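PDB 3UZO: branched-chain-amino-acid aminotransferase from Deinococcus radiodurans, which probably catalyses the pyridoxal-phosphate-dependent transfer of an amino group between leucine, valine or isoleucine and 2-oxoglutarate, giving the matching branched-chain keto acid and glutamate. Local coordinates for residues R39-K45 with E162-F168. Sequence-based numbering, arbitrary orientation.
Sequences RYLAHWK and EFIFSVF
Tyr40, Ala42 and Trp44 face Val167, Phe165 and Phe163 as the hydrogen-bonded pairs of an antiparallel ladder, six backbone bonds in all. The shortest, Ala42 N to Phe165 O, is 2.7 Å. The longest, Phe163 N to Trp44 O, is 3.3 Å. Tyr40 O is gripped twice: besides Val167 N it takes the hydroxyl of Ser166, with OG 2.7 Å from Tyr40 O and almost in line with the carbonyl. Ser166 reaches it because its OG is anti to the backbone N (chi1 -179°).

The aromatic side chains gather on the face shared by these three pairs. Phe163 turns its ring edge, through CD1, to the face of Trp44 in an offset edge-to-face pair with planes at 78° and centroids 5.4 Å apart. Farther along, Tyr40 CE2 meets Phe165 CD2 at 3.7 Å, the two rings set obliquely, while Ala42 CB sits at the edge of the Phe165 ring.

On the other face Leu41 CD1 presses tightly on Ile164 CG2 at 3.3 Å, and Ile164 CG1 approaches ND1 of the His43 ring, the two side chains running alongside each other.

Within the seven-stranded sheet of this class-IV aminotransferase, strands 48-55 and 141-151 flank the pair. Helix 115-128 packs against Tyr40, whose OH bonds to Gln117 of that helix, and Phe168 leans on the glutamate-binding Arg145 of strand 141-151.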
loop_
_atom_site.group_PDB
_atom_site.type_symbol
_atom_site.label_atom_id
_atom_site.label_comp_id
_atom_site.label_asym_id
_atom_site.label_seq_id
_atom_site.Cartn_x
_atom_site.Cartn_y
_atom_site.Cartn_z
ATOM N N ARG A 39 -1.854 6.051 -25.149
ATOM C CA ARG A 39 -2.296 6.356 -23.789
ATOM C C ARG A 39 -1.985 7.814 -23.456
ATOM O O ARG A 39 -1.096 8.435 -24.067
ATOM C CB ARG A 39 -1.636 5.418 -22.768
ATOM C CG ARG A 39 -0.121 5.334 -22.833
ATOM C CD ARG A 39 0.316 3.891 -23.034
ATOM N NE ARG A 39 0.191 3.506 -24.426
ATOM C CZ ARG A 39 -0.326 2.368 -24.871
ATOM N NH1 ARG A 39 -0.801 1.441 -24.041
ATOM N NH2 ARG A 39 -0.366 2.166 -26.176
ATOM N N TYR A 40 -2.728 8.351 -22.490
ATOM C CA TYR A 40 -2.586 9.727 -22.043
ATOM C C TYR A 40 -1.566 9.814 -20.905
ATOM O O TYR A 40 -1.525 8.956 -20.018
ATOM C CB TYR A 40 -3.956 10.244 -21.583
ATOM C CG TYR A 40 -3.983 11.661 -21.049
ATOM C CD1 TYR A 40 -4.486 12.710 -21.820
ATOM C CD2 TYR A 40 -3.549 11.945 -19.755
ATOM C CE1 TYR A 40 -4.560 14.013 -21.311
ATOM C CE2 TYR A 40 -3.615 13.242 -19.235
ATOM C CZ TYR A 40 -4.123 14.268 -20.019
ATOM O OH TYR A 40 -4.195 15.540 -19.501
ATOM N N LEU A 41 -0.740 10.854 -20.939
ATOM C CA LEU A 41 0.277 11.054 -19.915
ATOM C C LEU A 41 0.402 12.535 -19.583
ATOM O O LEU A 41 0.526 13.370 -20.484
ATOM C CB LEU A 41 1.629 10.526 -20.405
ATOM C CG LEU A 41 2.825 10.649 -19.451
ATOM C CD1 LEU A 41 2.600 9.774 -18.236
ATOM C CD2 LEU A 41 4.103 10.225 -20.169
ATOM N N ALA A 42 0.361 12.852 -18.292
ATOM C CA ALA A 42 0.486 14.228 -17.827
ATOM C C ALA A 42 1.469 14.250 -16.670
ATOM O O ALA A 42 1.602 13.274 -15.934
ATOM C CB ALA A 42 -0.866 14.775 -17.383
ATOM N N HIS A 43 2.159 15.372 -16.516
ATOM C CA HIS A 43 3.158 15.517 -15.472
ATOM C C HIS A 43 2.826 16.668 -14.536
ATOM O O HIS A 43 2.325 17.710 -14.963
ATOM C CB HIS A 43 4.530 15.789 -16.102
ATOM C CG HIS A 43 4.988 14.726 -17.050
ATOM N ND1 HIS A 43 5.689 13.612 -16.639
ATOM C CD2 HIS A 43 4.837 14.601 -18.390
ATOM C CE1 HIS A 43 5.951 12.849 -17.684
ATOM N NE2 HIS A 43 5.445 13.425 -18.759
ATOM N N TRP A 44 3.112 16.468 -13.256
ATOM C CA TRP A 44 2.892 17.501 -12.262
ATOM C C TRP A 44 4.269 17.883 -11.740
ATOM O O TRP A 44 5.097 17.021 -11.455
ATOM C CB TRP A 44 2.048 16.986 -11.098
ATOM C CG TRP A 44 1.643 18.066 -10.127
ATOM C CD1 TRP A 44 0.457 18.751 -10.106
ATOM C CD2 TRP A 44 2.409 18.558 -9.016
ATOM N NE1 TRP A 44 0.438 19.630 -9.047
ATOM C CE2 TRP A 44 1.622 19.534 -8.363
ATOM C CE3 TRP A 44 3.685 18.269 -8.510
ATOM C CZ2 TRP A 44 2.068 20.222 -7.219
ATOM C CZ3 TRP A 44 4.129 18.956 -7.373
ATOM C CH2 TRP A 44 3.318 19.921 -6.743
ATOM N N LYS A 45 4.514 19.179 -11.622
ATOM C CA LYS A 45 5.792 19.658 -11.117
ATOM C C LYS A 45 5.679 21.143 -10.805
ATOM O O LYS A 45 4.922 21.870 -11.449
ATOM C CB LYS A 45 6.899 19.428 -12.152
ATOM C CG LYS A 45 8.283 19.870 -11.688
ATOM C CD LYS A 45 9.351 19.612 -12.745
ATOM C CE LYS A 45 9.085 20.407 -14.014
ATOM N NZ LYS A 45 10.179 20.243 -15.015
ATOM N N GLU A 162 7.238 15.248 -7.486
ATOM C CA GLU A 162 6.568 15.271 -8.776
ATOM C C GLU A 162 5.591 14.107 -8.889
ATOM O O GLU A 162 5.657 13.146 -8.119
ATOM C CB GLU A 162 7.594 15.188 -9.910
ATOM C CG GLU A 162 8.647 16.281 -9.872
ATOM C CD GLU A 162 9.580 16.228 -11.064
ATOM O OE1 GLU A 162 10.640 16.887 -11.014
ATOM O OE2 GLU A 162 9.253 15.534 -12.051
ATOM N N PHE A 163 4.673 14.206 -9.840
ATOM C CA PHE A 163 3.693 13.150 -10.042
ATOM C C PHE A 163 3.382 12.956 -11.513
ATOM O O PHE A 163 3.602 13.843 -12.345
ATOM C CB PHE A 163 2.383 13.472 -9.311
ATOM C CG PHE A 163 2.556 13.762 -7.850
ATOM C CD1 PHE A 163 2.996 15.013 -7.421
ATOM C CD2 PHE A 163 2.309 12.773 -6.902
ATOM C CE1 PHE A 163 3.191 15.272 -6.064
ATOM C CE2 PHE A 163 2.503 13.022 -5.548
ATOM C CZ PHE A 163 2.946 14.272 -5.127
ATOM N N ILE A 164 2.868 11.774 -11.825
ATOM C CA ILE A 164 2.457 11.458 -13.174
ATOM C C ILE A 164 0.993 11.023 -13.119
ATOM O O ILE A 164 0.562 10.343 -12.176
ATOM C CB ILE A 164 3.298 10.310 -13.778
ATOM C CG1 ILE A 164 4.659 10.841 -14.235
ATOM C CG2 ILE A 164 2.534 9.659 -14.919
ATOM C CD1 ILE A 164 5.561 9.780 -14.856
ATOM N N PHE A 165 0.226 11.459 -14.107
ATOM C CA PHE A 165 -1.177 11.075 -14.228
ATOM C C PHE A 165 -1.249 10.454 -15.605
ATOM O O PHE A 165 -0.833 11.072 -16.587
ATOM C CB PHE A 165 -2.116 12.277 -14.185
ATOM C CG PHE A 165 -3.512 11.971 -14.679
ATOM C CD1 PHE A 165 -4.228 10.891 -14.167
ATOM C CD2 PHE A 165 -4.126 12.785 -15.632
ATOM C CE1 PHE A 165 -5.530 10.625 -14.590
ATOM C CE2 PHE A 165 -5.433 12.530 -16.064
ATOM C CZ PHE A 165 -6.136 11.446 -15.540
ATOM N N SER A 166 -1.772 9.237 -15.687
ATOM C CA SER A 166 -1.850 8.564 -16.974
ATOM C C SER A 166 -3.144 7.785 -17.108
ATOM O O SER A 166 -3.754 7.390 -16.110
ATOM C CB SER A 166 -0.648 7.617 -17.132
ATOM O OG SER A 166 -0.659 6.941 -18.376
ATOM N N VAL A 167 -3.575 7.595 -18.347
ATOM C CA VAL A 167 -4.778 6.820 -18.618
ATOM C C VAL A 167 -4.537 5.933 -19.827
ATOM O O VAL A 167 -4.218 6.437 -20.911
ATOM C CB VAL A 167 -6.029 7.703 -18.941
ATOM C CG1 VAL A 167 -7.268 6.793 -19.071
ATOM C CG2 VAL A 167 -6.266 8.727 -17.847
ATOM N N PHE A 168 -4.640 4.619 -19.639
ATOM C CA PHE A 168 -4.505 3.695 -20.763
ATOM C C PHE A 168 -5.782 2.870 -20.779
ATOM O O PHE A 168 -6.536 2.858 -19.792
ATOM C CB PHE A 168 -3.243 2.813 -20.653
ATOM C CG PHE A 168 -3.246 1.831 -19.511
ATOM C CD1 PHE A 168 -3.871 0.585 -19.636
ATOM C CD2 PHE A 168 -2.567 2.122 -18.333
ATOM C CE1 PHE A 168 -3.808 -0.360 -18.602
ATOM C CE2 PHE A 168 -2.498 1.183 -17.286
ATOM C CZ PHE A 168 -3.119 -0.059 -17.428
#